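Local atomic coordinates of bifunctional protein PutA (Bradyrhizobium diazoefficiens, PDB entry 6BSN), a protein that probably oxidises proline to glutamate in two steps, pairing an FAD-dependent proline dehydrogenase with an NAD-dependent glutamate semialdehyde dehydrogenase in one chain. Residues R41-L46 against N398-A403; F415-L420 against A436-R441. The protein carries 1 engineered substitution. All coordinates share one frame; numbering follows the deposited sequence.

Contact 1. Residues R41-L46 against N398-A403. With FDA (dihydroflavine-adenine dinucleotide), chain C.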
ATOM      1  N   ARG A  41      43.099  15.730  -4.627  1.00 41.58           N
ATOM      2  CA  ARG A  41      43.953  16.374  -3.629  1.00 45.36           C
ATOM      3  C   ARG A  41      43.782  17.888  -3.638  1.00 43.61           C
ATOM      4  O   ARG A  41      43.544  18.491  -2.583  1.00 35.57           O
ATOM      5  CB  ARG A  41      45.424  16.027  -3.874  1.00 44.07           C
ATOM      6  CG  ARG A  41      46.356  16.520  -2.768  1.00 55.95           C
ATOM      7  CD  ARG A  41      47.827  16.293  -3.107  1.00 67.84           C
ATOM      8  NE  ARG A  41      48.591  17.536  -3.013  1.00 75.35           N
ATOM      9  CZ  ARG A  41      49.223  17.944  -1.916  1.00 80.33           C
ATOM     10  NH1 ARG A  41      49.189  17.195  -0.818  1.00 83.34           N
ATOM     11  NH2 ARG A  41      49.893  19.096  -1.921  1.00 77.06           N
ATOM     12  N   THR A  42      43.913  18.516  -4.823  1.00 43.32           N
ATOM     13  CA  THR A  42      43.714  19.961  -4.959  1.00 31.63           C
ATOM     14  C   THR A  42      42.398  20.392  -4.335  1.00 36.65           C
ATOM     15  O   THR A  42      42.347  21.334  -3.536  1.00 43.19           O
ATOM     16  CB  THR A  42      43.703  20.390  -6.435  1.00 35.74           C
ATOM     17  OG1 THR A  42      44.962  20.134  -7.047  1.00 40.11           O
ATOM     18  CG2 THR A  42      43.416  21.897  -6.553  1.00 33.31           C
ATOM     19  N   ALA A  43      41.314  19.712  -4.717  1.00 33.93           N
ATOM     20  CA  ALA A  43      39.983  20.103  -4.281  1.00 32.32           C
ATOM     21  C   ALA A  43      39.776  19.865  -2.784  1.00 37.12           C
ATOM     22  O   ALA A  43      39.099  20.666  -2.118  1.00 30.88           O
ATOM     23  CB  ALA A  43      38.942  19.354  -5.110  1.00 26.62           C
ATOM     24  N   THR A  44      40.344  18.777  -2.234  1.00 33.63           N
ATOM     25  CA  THR A  44      40.299  18.568  -0.782  1.00 35.73           C
ATOM     26  C   THR A  44      41.001  19.709  -0.049  1.00 38.42           C
ATOM     27  O   THR A  44      40.472  20.256   0.926  1.00 37.45           O
ATOM     28  CB  THR A  44      40.945  17.223  -0.406  1.00 40.52           C
ATOM     29  OG1 THR A  44      40.280  16.157  -1.088  1.00 41.79           O
ATOM     30  CG2 THR A  44      40.861  16.958   1.121  1.00 33.72           C
ATOM     31  N   ARG A  45      42.206  20.074  -0.502  1.00 31.14           N
ATOM     32  CA  ARG A  45      42.925  21.174   0.126  1.00 28.40           C
ATOM     33  C   ARG A  45      42.157  22.481   0.012  1.00 37.57           C
ATOM     34  O   ARG A  45      42.141  23.283   0.956  1.00 41.09           O
ATOM     35  CB  ARG A  45      44.315  21.309  -0.492  1.00 34.28           C
ATOM     36  CG  ARG A  45      45.247  20.144  -0.148  1.00 35.21           C
ATOM     37  CD  ARG A  45      46.557  20.238  -0.908  1.00 39.94           C
ATOM     38  NE  ARG A  45      47.265  21.480  -0.624  1.00 44.84           N
ATOM     39  CZ  ARG A  45      48.105  21.635   0.395  1.00 49.06           C
ATOM     40  NH1 ARG A  45      48.327  20.626   1.225  1.00 46.86           N
ATOM     41  NH2 ARG A  45      48.714  22.795   0.592  1.00 47.80           N
ATOM     42  N   LEU A  46      41.520  22.724  -1.136  1.00 42.06           N
ATOM     43  CA  LEU A  46      40.744  23.951  -1.294  1.00 38.35           C
ATOM     44  C   LEU A  46      39.568  23.986  -0.326  1.00 34.81           C
ATOM     45  O   LEU A  46      39.290  25.023   0.285  1.00 34.27           O
ATOM     46  CB  LEU A  46      40.251  24.095  -2.737  1.00 31.37           C
ATOM     47  CG  LEU A  46      41.323  24.304  -3.826  1.00 35.31           C
ATOM     48  CD1 LEU A  46      40.664  24.557  -5.182  1.00 38.33           C
ATOM     49  CD2 LEU A  46      42.302  25.442  -3.479  1.00 27.66           C
ATOM     50  N   ASN A 398      33.370  27.065  -7.093  1.00 30.40           N
ATOM     51  CA  ASN A 398      33.286  25.638  -6.801  1.00 29.27           C
ATOM     52  C   ASN A 398      34.692  25.060  -6.766  1.00 28.20           C
ATOM     53  O   ASN A 398      35.385  25.077  -7.785  1.00 28.68           O
ATOM     54  CB  ASN A 398      32.438  24.950  -7.871  1.00 32.36           C
ATOM     55  CG  ASN A 398      32.319  23.450  -7.670  1.00 31.04           C
ATOM     56  OD1 ASN A 398      33.300  22.757  -7.389  1.00 33.78           O
ATOM     57  ND2 ASN A 398      31.114  22.936  -7.863  1.00 26.89           N
ATOM     58  N   ALA A 399      35.101  24.513  -5.608  1.00 30.49           N
ATOM     59  CA  ALA A 399      36.469  24.005  -5.463  1.00 30.10           C
ATOM     60  C   ALA A 399      36.744  22.840  -6.405  1.00 25.53           C
ATOM     61  O   ALA A 399      37.856  22.706  -6.934  1.00 24.07           O
ATOM     62  CB  ALA A 399      36.738  23.585  -4.021  1.00 23.52           C
ATOM     63  N   LEU A 400      35.748  21.980  -6.620  1.00 25.85           N
ATOM     64  CA  LEU A 400      35.923  20.843  -7.525  1.00 29.04           C
ATOM     65  C   LEU A 400      36.100  21.312  -8.970  1.00 29.72           C
ATOM     66  O   LEU A 400      36.995  20.842  -9.682  1.00 32.41           O
ATOM     67  CB  LEU A 400      34.727  19.889  -7.409  1.00 24.30           C
ATOM     68  CG  LEU A 400      34.868  18.616  -8.280  1.00 33.71           C
ATOM     69  CD1 LEU A 400      36.151  17.888  -7.976  1.00 34.32           C
ATOM     70  CD2 LEU A 400      33.674  17.667  -8.170  1.00 30.45           C
ATOM     71  N   THR A 401      35.244  22.232  -9.420  1.00 27.08           N
ATOM     72  CA  THR A 401      35.366  22.765 -10.777  1.00 24.85           C
ATOM     73  C   THR A 401      36.725  23.407 -10.983  1.00 32.25           C
ATOM     74  O   THR A 401      37.378  23.187 -12.009  1.00 35.26           O
ATOM     75  CB  THR A 401      34.261  23.781 -11.050  1.00 23.69           C
ATOM     76  OG1 THR A 401      32.995  23.241 -10.632  1.00 23.36           O
ATOM     77  CG2 THR A 401      34.210  24.100 -12.528  1.00 22.72           C
ATOM     78  N   VAL A 402      37.160  24.218 -10.011  1.00 30.68           N
ATOM     79  CA  VAL A 402      38.477  24.840 -10.085  1.00 29.13           C
ATOM     80  C   VAL A 402      39.565  23.781 -10.184  1.00 32.29           C
ATOM     81  O   VAL A 402      40.448  23.859 -11.042  1.00 37.17           O
ATOM     82  CB  VAL A 402      38.718  25.754  -8.871  1.00 25.83           C
ATOM     83  CG1 VAL A 402      40.182  26.167  -8.821  1.00 28.64           C
ATOM     84  CG2 VAL A 402      37.820  26.993  -8.942  1.00 28.85           C
ATOM     85  N   ALA A 403      39.535  22.793  -9.283  1.00 32.49           N
ATOM     86  CA  ALA A 403      40.558  21.744  -9.296  1.00 33.64           C
ATOM     87  C   ALA A 403      40.599  21.019 -10.637  1.00 33.07           C
ATOM     88  O   ALA A 403      41.677  20.662 -11.128  1.00 32.45           O
ATOM     89  CB  ALA A 403      40.303  20.746  -8.166  1.00 32.71           C
TER
HETATM   90  PA  FDA C2001      27.964  26.063  -8.154  1.00 27.47           P
HETATM   91  O1A FDA C2001      27.364  25.720  -6.761  1.00 28.61           O
HETATM   92  O2A FDA C2001      28.944  25.214  -8.743  1.00 23.85           O
HETATM   93  O5B FDA C2001      27.045  26.010  -9.316  1.00 27.24           O
HETATM   94  C5B FDA C2001      25.780  26.654  -9.220  1.00 30.82           C
HETATM   95  C4B FDA C2001      25.124  26.727 -10.596  1.00 29.98           C
HETATM   96  O4B FDA C2001      24.718  25.470 -11.065  1.00 29.85           O
HETATM   97  C3B FDA C2001      23.885  27.559 -10.687  1.00 31.94           C
HETATM   98  O3B FDA C2001      24.193  28.889 -10.742  1.00 27.41           O
HETATM   99  C2B FDA C2001      23.282  27.071 -11.942  1.00 30.09           C
HETATM  100  O2B FDA C2001      23.851  27.704 -13.038  1.00 28.59           O
HETATM  101  C1B FDA C2001      23.640  25.621 -11.927  1.00 26.46           C
HETATM  102  N9A FDA C2001      22.562  24.753 -11.483  1.00 31.17           N
HETATM  103  C8A FDA C2001      21.979  24.667 -10.227  1.00 25.31           C
HETATM  104  N7A FDA C2001      21.021  23.752 -10.254  1.00 25.32           N
HETATM  105  C5A FDA C2001      20.937  23.203 -11.531  1.00 25.15           C
HETATM  106  C6A FDA C2001      20.151  22.237 -12.132  1.00 25.98           C
HETATM  107  N6A FDA C2001      19.142  21.545 -11.379  1.00 26.53           N
HETATM  108  N1A FDA C2001      20.329  21.925 -13.425  1.00 26.70           N
HETATM  109  C2A FDA C2001      21.261  22.544 -14.178  1.00 30.01           C
HETATM  110  N3A FDA C2001      22.053  23.494 -13.612  1.00 28.68           N
HETATM  111  C4A FDA C2001      21.920  23.833 -12.330  1.00 26.20           C
HETATM  112  N1  FDA C2001      26.110  34.195 -14.598  1.00 32.42           N
HETATM  113  C2  FDA C2001      25.459  34.494 -15.834  1.00 25.10           C
HETATM  114  O2  FDA C2001      24.334  33.771 -16.145  1.00 33.01           O
HETATM  115  N3  FDA C2001      25.972  35.502 -16.692  1.00 29.24           N
HETATM  116  C4  FDA C2001      27.132  36.211 -16.320  1.00 28.07           C
HETATM  117  O4  FDA C2001      27.656  37.185 -17.128  1.00 30.60           O
HETATM  118  C4X FDA C2001      27.812  35.890 -15.033  1.00 27.55           C
HETATM  119  N5  FDA C2001      28.970  36.635 -14.628  1.00 26.01           N
HETATM  120  C5X FDA C2001      29.718  36.161 -13.474  1.00 29.60           C
HETATM  121  C6  FDA C2001      31.037  36.800 -13.159  1.00 19.97           C
HETATM  122  C7  FDA C2001      31.791  36.282 -12.072  1.00 26.40           C
HETATM  123  C7M FDA C2001      33.118  36.911 -11.745  1.00 24.99           C
HETATM  124  C8  FDA C2001      31.303  35.177 -11.295  1.00 27.26           C
HETATM  125  C8M FDA C2001      32.081  34.604 -10.135  1.00 31.60           C
HETATM  126  C9  FDA C2001      30.058  34.586 -11.601  1.00 29.55           C
HETATM  127  C9A FDA C2001      29.260  35.114 -12.731  1.00 29.08           C
HETATM  128  N10 FDA C2001      27.943  34.564 -12.986  1.00 31.23           N
HETATM  129  C10 FDA C2001      27.303  34.914 -14.219  1.00 30.22           C
HETATM  130  C1' FDA C2001      27.235  33.696 -12.027  1.00 32.05           C
HETATM  131  C2' FDA C2001      27.435  32.230 -12.375  1.00 33.34           C
HETATM  132  O2' FDA C2001      26.801  31.929 -13.567  1.00 32.24           O
HETATM  133  C3' FDA C2001      26.898  31.330 -11.275  1.00 38.19           C
HETATM  134  O3' FDA C2001      25.575  31.640 -11.135  1.00 37.95           O
HETATM  135  C4' FDA C2001      27.539  31.464  -9.892  1.00 38.80           C
HETATM  136  O4' FDA C2001      28.860  31.881  -9.995  1.00 34.70           O
HETATM  137  C5' FDA C2001      27.512  30.136  -9.144  1.00 40.88           C
HETATM  138  O5' FDA C2001      28.106  29.108  -9.914  1.00 38.10           O
HETATM  139  P   FDA C2001      29.358  28.228  -9.417  1.00 32.95           P
HETATM  140  O1P FDA C2001      30.292  27.570 -10.483  1.00 42.57           O
HETATM  141  O2P FDA C2001      30.016  29.249  -8.424  1.00 22.44           O
HETATM  142  O3P FDA C2001      28.646  27.389  -8.204  1.00 31.76           O
HETATM  143  O   HOH W   1      44.055  20.055  -9.832  1.00 40.62           O
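With CG of Leu46 anti to the carbonyl carbon (chi1 -66°), the branch carries CD1 across Val402 at about a right angle, to 4.0 Å from its CG1. Thr42 points CG2 anti to the backbone N, to 3.7 Å from Ala403 CB, and OG1 anti to the carbonyl carbon, back along its own helix to Arg38 O. That hydroxyl also meets a water, which donates a hydrogen bond to Ala403 O and so bridges the two helices where their side chains offer no direct polar link. Small side chains, Ala43, Ala399 and Ala403, make much of the remaining interface. Ala43 CB sits 3.6 Å from Ala403 CB, and Leu46 CB rests against Ala399 CB at 3.8 Å. With such short side chains the segment axes approach to 8.4 Å, running roughly antiparallel at 142°. Helix 399-409 belongs to the beta/alpha barrel of the proline dehydrogenase domain, and helix 33-50, from far earlier in the chain, packs on its outer flank. At the start of helix 399-409 Asn398 is the N-cap: OD1 accepts from Thr401 N at 2.9 Å, the donor standing above the carbonyl plane, and weakly from Leu400 N. The other arm of the same amide, ND2, donates to the FDA phosphate oxygen O2A over 3.3 Å in a nearly straight bond (168°).

Contact 2. Residues F415-L420 against A436-R441. With FDA (dihydroflavine-adenine dinucleotide), chain C.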
ATOM      1  N   PHE A 415      45.350  31.784 -18.985  1.00 26.61           N
ATOM      2  CA  PHE A 415      43.950  31.833 -18.570  1.00 27.16           C
ATOM      3  C   PHE A 415      43.918  32.431 -17.167  1.00 26.33           C
ATOM      4  O   PHE A 415      44.964  32.733 -16.584  1.00 33.50           O
ATOM      5  CB  PHE A 415      43.310  30.441 -18.620  1.00 27.23           C
ATOM      6  CG  PHE A 415      43.862  29.487 -17.592  1.00 30.08           C
ATOM      7  CD1 PHE A 415      43.199  29.273 -16.392  1.00 28.97           C
ATOM      8  CD2 PHE A 415      45.052  28.805 -17.826  1.00 35.37           C
ATOM      9  CE1 PHE A 415      43.701  28.390 -15.445  1.00 28.39           C
ATOM     10  CE2 PHE A 415      45.572  27.923 -16.881  1.00 32.50           C
ATOM     11  CZ  PHE A 415      44.899  27.718 -15.687  1.00 30.80           C
ATOM     12  N   GLU A 416      42.719  32.598 -16.613  1.00 28.72           N
ATOM     13  CA  GLU A 416      42.607  33.054 -15.234  1.00 28.91           C
ATOM     14  C   GLU A 416      41.331  32.485 -14.631  1.00 30.63           C
ATOM     15  O   GLU A 416      40.422  32.049 -15.344  1.00 28.03           O
ATOM     16  CB  GLU A 416      42.589  34.597 -15.136  1.00 33.01           C
ATOM     17  CG  GLU A 416      41.195  35.174 -15.454  1.00 23.78           C
ATOM     18  CD  GLU A 416      41.131  36.690 -15.534  1.00 29.69           C
ATOM     19  OE1 GLU A 416      42.189  37.359 -15.487  1.00 27.23           O
ATOM     20  OE2 GLU A 416      39.998  37.208 -15.675  1.00 31.07           O
ATOM     21  N   PHE A 417      41.260  32.508 -13.305  1.00 25.98           N
ATOM     22  CA  PHE A 417      39.996  32.291 -12.625  1.00 27.70           C
ATOM     23  C   PHE A 417      39.364  33.635 -12.233  1.00 32.00           C
ATOM     24  O   PHE A 417      40.009  34.692 -12.247  1.00 25.95           O
ATOM     25  CB  PHE A 417      40.197  31.400 -11.396  1.00 28.24           C
ATOM     26  CG  PHE A 417      40.589  29.989 -11.732  1.00 30.73           C
ATOM     27  CD1 PHE A 417      41.924  29.601 -11.697  1.00 29.66           C
ATOM     28  CD2 PHE A 417      39.620  29.047 -12.084  1.00 25.53           C
ATOM     29  CE1 PHE A 417      42.289  28.290 -12.026  1.00 33.69           C
ATOM     30  CE2 PHE A 417      39.970  27.749 -12.404  1.00 26.51           C
ATOM     31  CZ  PHE A 417      41.295  27.362 -12.376  1.00 29.54           C
ATOM     32  N   GLN A 418      38.081  33.587 -11.877  1.00 31.01           N
ATOM     33  CA  GLN A 418      37.365  34.796 -11.476  1.00 31.72           C
ATOM     34  C   GLN A 418      36.448  34.469 -10.309  1.00 33.70           C
ATOM     35  O   GLN A 418      35.937  33.352 -10.184  1.00 21.48           O
ATOM     36  CB  GLN A 418      36.530  35.407 -12.609  1.00 28.36           C
ATOM     37  CG  GLN A 418      37.333  35.897 -13.798  1.00 31.07           C
ATOM     38  CD  GLN A 418      36.505  36.718 -14.774  1.00 26.88           C
ATOM     39  OE1 GLN A 418      35.265  36.607 -14.819  1.00 23.84           O
ATOM     40  NE2 GLN A 418      37.190  37.545 -15.577  1.00 24.19           N
ATOM     41  N   ARG A 419      36.266  35.457  -9.443  1.00 25.83           N
ATOM     42  CA  ARG A 419      35.370  35.321  -8.319  1.00 25.05           C
ATOM     43  C   ARG A 419      34.701  36.663  -8.065  1.00 26.09           C
ATOM     44  O   ARG A 419      35.119  37.703  -8.580  1.00 30.12           O
ATOM     45  CB  ARG A 419      36.121  34.851  -7.069  1.00 28.04           C
ATOM     46  CG  ARG A 419      37.142  35.889  -6.566  1.00 31.79           C
ATOM     47  CD  ARG A 419      37.830  35.436  -5.273  1.00 33.15           C
ATOM     48  NE  ARG A 419      38.433  36.565  -4.570  1.00 34.90           N
ATOM     49  CZ  ARG A 419      37.894  37.152  -3.506  1.00 30.20           C
ATOM     50  NH1 ARG A 419      38.503  38.177  -2.944  1.00 36.91           N
ATOM     51  NH2 ARG A 419      36.747  36.716  -3.006  1.00 28.39           N
ATOM     52  N   LEU A 420      33.677  36.627  -7.225  1.00 23.98           N
ATOM     53  CA  LEU A 420      32.965  37.812  -6.783  1.00 34.23           C
ATOM     54  C   LEU A 420      33.401  38.154  -5.362  1.00 32.34           C
ATOM     55  O   LEU A 420      33.520  37.263  -4.516  1.00 30.45           O
ATOM     56  CB  LEU A 420      31.453  37.559  -6.822  1.00 38.05           C
ATOM     57  CG  LEU A 420      30.767  38.117  -8.058  1.00 50.15           C
ATOM     58  CD1 LEU A 420      29.332  37.600  -8.156  1.00 59.12           C
ATOM     59  CD2 LEU A 420      30.823  39.653  -8.017  1.00 46.14           C
ATOM     60  N   ALA A 436      51.923  28.562  -7.799  1.00 70.58           N
ATOM     61  CA  ALA A 436      52.337  29.966  -7.768  1.00 72.95           C
ATOM     62  C   ALA A 436      51.911  30.733  -9.019  1.00 66.26           C
ATOM     63  O   ALA A 436      51.668  31.942  -8.942  1.00 66.75           O
ATOM     64  CB  ALA A 436      53.852  30.075  -7.574  1.00 74.30           C
ATOM     65  N   ASP A 437      51.800  30.064 -10.166  1.00 56.35           N
ATOM     66  CA  ASP A 437      51.495  30.755 -11.415  1.00 57.14           C
ATOM     67  C   ASP A 437      49.999  30.973 -11.627  1.00 54.92           C
ATOM     68  O   ASP A 437      49.562  31.161 -12.766  1.00 55.53           O
ATOM     69  CB  ASP A 437      52.085  30.002 -12.608  1.00 56.99           C
ATOM     70  CG  ASP A 437      53.592  30.136 -12.685  1.00 64.56           C
ATOM     71  OD1 ASP A 437      54.142  31.079 -12.065  1.00 62.67           O
ATOM     72  OD2 ASP A 437      54.226  29.305 -13.370  1.00 71.12           O
ATOM     73  N   ILE A 438      49.208  30.921 -10.570  1.00 46.77           N
ATOM     74  CA  ILE A 438      47.765  31.042 -10.681  1.00 46.88           C
ATOM     75  C   ILE A 438      47.386  32.514 -10.645  1.00 40.69           C
ATOM     76  O   ILE A 438      47.889  33.290  -9.824  1.00 44.80           O
ATOM     77  CB  ILE A 438      47.064  30.263  -9.557  1.00 55.75           C
ATOM     78  CG1 ILE A 438      47.052  28.771  -9.894  1.00 59.12           C
ATOM     79  CG2 ILE A 438      45.657  30.788  -9.328  1.00 56.73           C
ATOM     80  CD1 ILE A 438      46.399  28.476 -11.240  1.00 58.81           C
ATOM     81  N   ALA A 439      46.547  32.908 -11.581  1.00 30.64           N
ATOM     82  CA  ALA A 439      45.931  34.219 -11.589  1.00 31.47           C
ATOM     83  C   ALA A 439      44.445  34.061 -11.330  1.00 30.72           C
ATOM     84  O   ALA A 439      43.817  33.130 -11.848  1.00 30.87           O
ATOM     85  CB  ALA A 439      46.142  34.919 -12.931  1.00 31.70           C
ATOM     86  N   TYR A 440      43.886  34.947 -10.509  1.00 31.95           N
ATOM     87  CA  TYR A 440      42.440  35.057 -10.409  1.00 28.93           C
ATOM     88  C   TYR A 440      42.050  36.517 -10.295  1.00 36.66           C
ATOM     89  O   TYR A 440      42.749  37.302  -9.654  1.00 30.35           O
ATOM     90  CB  TYR A 440      41.860  34.272  -9.248  1.00 25.97           C
ATOM     91  CG  TYR A 440      42.359  34.604  -7.861  1.00 35.91           C
ATOM     92  CD1 TYR A 440      43.537  34.062  -7.391  1.00 31.61           C
ATOM     93  CD2 TYR A 440      41.607  35.389  -6.993  1.00 36.35           C
ATOM     94  CE1 TYR A 440      43.988  34.330  -6.104  1.00 38.00           C
ATOM     95  CE2 TYR A 440      42.044  35.667  -5.710  1.00 38.60           C
ATOM     96  CZ  TYR A 440      43.242  35.128  -5.274  1.00 41.32           C
ATOM     97  OH  TYR A 440      43.702  35.369  -4.009  1.00 38.66           O
ATOM     98  N   ARG A 441      40.946  36.868 -10.956  1.00 32.16           N
ATOM     99  CA  ARG A 441      40.377  38.208 -10.961  1.00 30.54           C
ATOM    100  C   ARG A 441      39.211  38.273  -9.975  1.00 32.46           C
ATOM    101  O   ARG A 441      38.348  37.375  -9.959  1.00 28.71           O
ATOM    102  CB  ARG A 441      39.906  38.560 -12.374  1.00 34.30           C
ATOM    103  CG  ARG A 441      39.274  39.930 -12.547  1.00 30.62           C
ATOM    104  CD  ARG A 441      38.877  40.113 -14.012  1.00 24.75           C
ATOM    105  NE  ARG A 441      39.997  39.838 -14.908  1.00 27.10           N
ATOM    106  CZ  ARG A 441      40.855  40.766 -15.341  1.00 31.10           C
ATOM    107  NH1 ARG A 441      40.727  42.041 -14.950  1.00 24.49           N
ATOM    108  NH2 ARG A 441      41.854  40.430 -16.162  1.00 24.07           N
TER
HETATM  109  PA  FDA C2001      27.964  26.063  -8.154  1.00 27.47           P
HETATM  110  O1A FDA C2001      27.364  25.720  -6.761  1.00 28.61           O
HETATM  111  O2A FDA C2001      28.944  25.214  -8.743  1.00 23.85           O
HETATM  112  O5B FDA C2001      27.045  26.010  -9.316  1.00 27.24           O
HETATM  113  C5B FDA C2001      25.780  26.654  -9.220  1.00 30.82           C
HETATM  114  C4B FDA C2001      25.124  26.727 -10.596  1.00 29.98           C
HETATM  115  O4B FDA C2001      24.718  25.470 -11.065  1.00 29.85           O
HETATM  116  C3B FDA C2001      23.885  27.559 -10.687  1.00 31.94           C
HETATM  117  O3B FDA C2001      24.193  28.889 -10.742  1.00 27.41           O
HETATM  118  C2B FDA C2001      23.282  27.071 -11.942  1.00 30.09           C
HETATM  119  O2B FDA C2001      23.851  27.704 -13.038  1.00 28.59           O
HETATM  120  C1B FDA C2001      23.640  25.621 -11.927  1.00 26.46           C
HETATM  121  N9A FDA C2001      22.562  24.753 -11.483  1.00 31.17           N
HETATM  122  C8A FDA C2001      21.979  24.667 -10.227  1.00 25.31           C
HETATM  123  N7A FDA C2001      21.021  23.752 -10.254  1.00 25.32           N
HETATM  124  C5A FDA C2001      20.937  23.203 -11.531  1.00 25.15           C
HETATM  125  C6A FDA C2001      20.151  22.237 -12.132  1.00 25.98           C
HETATM  126  N6A FDA C2001      19.142  21.545 -11.379  1.00 26.53           N
HETATM  127  N1A FDA C2001      20.329  21.925 -13.425  1.00 26.70           N
HETATM  128  C2A FDA C2001      21.261  22.544 -14.178  1.00 30.01           C
HETATM  129  N3A FDA C2001      22.053  23.494 -13.612  1.00 28.68           N
HETATM  130  C4A FDA C2001      21.920  23.833 -12.330  1.00 26.20           C
HETATM  131  N1  FDA C2001      26.110  34.195 -14.598  1.00 32.42           N
HETATM  132  C2  FDA C2001      25.459  34.494 -15.834  1.00 25.10           C
HETATM  133  O2  FDA C2001      24.334  33.771 -16.145  1.00 33.01           O
HETATM  134  N3  FDA C2001      25.972  35.502 -16.692  1.00 29.24           N
HETATM  135  C4  FDA C2001      27.132  36.211 -16.320  1.00 28.07           C
HETATM  136  O4  FDA C2001      27.656  37.185 -17.128  1.00 30.60           O
HETATM  137  C4X FDA C2001      27.812  35.890 -15.033  1.00 27.55           C
HETATM  138  N5  FDA C2001      28.970  36.635 -14.628  1.00 26.01           N
HETATM  139  C5X FDA C2001      29.718  36.161 -13.474  1.00 29.60           C
HETATM  140  C6  FDA C2001      31.037  36.800 -13.159  1.00 19.97           C
HETATM  141  C7  FDA C2001      31.791  36.282 -12.072  1.00 26.40           C
HETATM  142  C7M FDA C2001      33.118  36.911 -11.745  1.00 24.99           C
HETATM  143  C8  FDA C2001      31.303  35.177 -11.295  1.00 27.26           C
HETATM  144  C8M FDA C2001      32.081  34.604 -10.135  1.00 31.60           C
HETATM  145  C9  FDA C2001      30.058  34.586 -11.601  1.00 29.55           C
HETATM  146  C9A FDA C2001      29.260  35.114 -12.731  1.00 29.08           C
HETATM  147  N10 FDA C2001      27.943  34.564 -12.986  1.00 31.23           N
HETATM  148  C10 FDA C2001      27.303  34.914 -14.219  1.00 30.22           C
HETATM  149  C1' FDA C2001      27.235  33.696 -12.027  1.00 32.05           C
HETATM  150  C2' FDA C2001      27.435  32.230 -12.375  1.00 33.34           C
HETATM  151  O2' FDA C2001      26.801  31.929 -13.567  1.00 32.24           O
HETATM  152  C3' FDA C2001      26.898  31.330 -11.275  1.00 38.19           C
HETATM  153  O3' FDA C2001      25.575  31.640 -11.135  1.00 37.95           O
HETATM  154  C4' FDA C2001      27.539  31.464  -9.892  1.00 38.80           C
HETATM  155  O4' FDA C2001      28.860  31.881  -9.995  1.00 34.70           O
HETATM  156  C5' FDA C2001      27.512  30.136  -9.144  1.00 40.88           C
HETATM  157  O5' FDA C2001      28.106  29.108  -9.914  1.00 38.10           O
HETATM  158  P   FDA C2001      29.358  28.228  -9.417  1.00 32.95           P
HETATM  159  O1P FDA C2001      30.292  27.570 -10.483  1.00 42.57           O
HETATM  160  O2P FDA C2001      30.016  29.249  -8.424  1.00 22.44           O
HETATM  161  O3P FDA C2001      28.646  27.389  -8.204  1.00 31.76           O
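Glu416 and Arg441 form the charged part of this contact: the guanidinium grips the carboxylate side-on, NE to OE2 at 2.7 Å and NH2 to OE1 at 3.2 Å, the two planes turned 44° apart. OE2 lies in the guanidinium plane and also accepts from Gln418 NE2 at 2.8 Å, nearly along its C-O axis. The bend of Arg441 at chi3 (-52°) turns its end toward Glu416, while Gln418 lies alongside. Replacing Glu416 by an alanine would probably leave Arg441 NE and Gln418 NE2 without their shared acceptor and a buried positive charge without its mate. Backbone bonds knit the strands in parallel: Phe417 N to Ala439 O, Arg441 N to Phe417 O at 2.7 Å, and Arg419 N to Arg441 O. Phe417 and Tyr440 share the face turned from Gln418 and Arg441, CB to CB at 4.0 Å; the Phe417 ring edge, at CE1, meets Ile438 CD1 from the preceding loop. At the cofactor, Gln418 OE1, itself held by Arg341, comes within 3.8 Å of the flavin methyl C7M, and Arg419 CA lies equally near C8M. Strand 416-420, helix 425-434 and strand 440-448 make a beta-alpha-beta crossover, as in the parallel sheet of a TIM-type barrel, which here holds the flavin.

In the fold
The centres of the two contacts lie about 14 Å apart, and both segments of contact 1 come before those of contact 2 in the chain. Helix 399-409 leads directly to strand 416-420, and the two meet where Val402 O packs 3.8 Å from Phe417 CZ. Contact 1 lies on the outer, helical layer of the proline dehydrogenase barrel, and contact 2 in its parallel sheet. Helix 425-434 touches both, with Leu431 packing on Val402 and Phe417. Both also touch the reduced cofactor, at different parts of it: 398-403 at a phosphate, 415-420 near the methyl groups of the flavin ring.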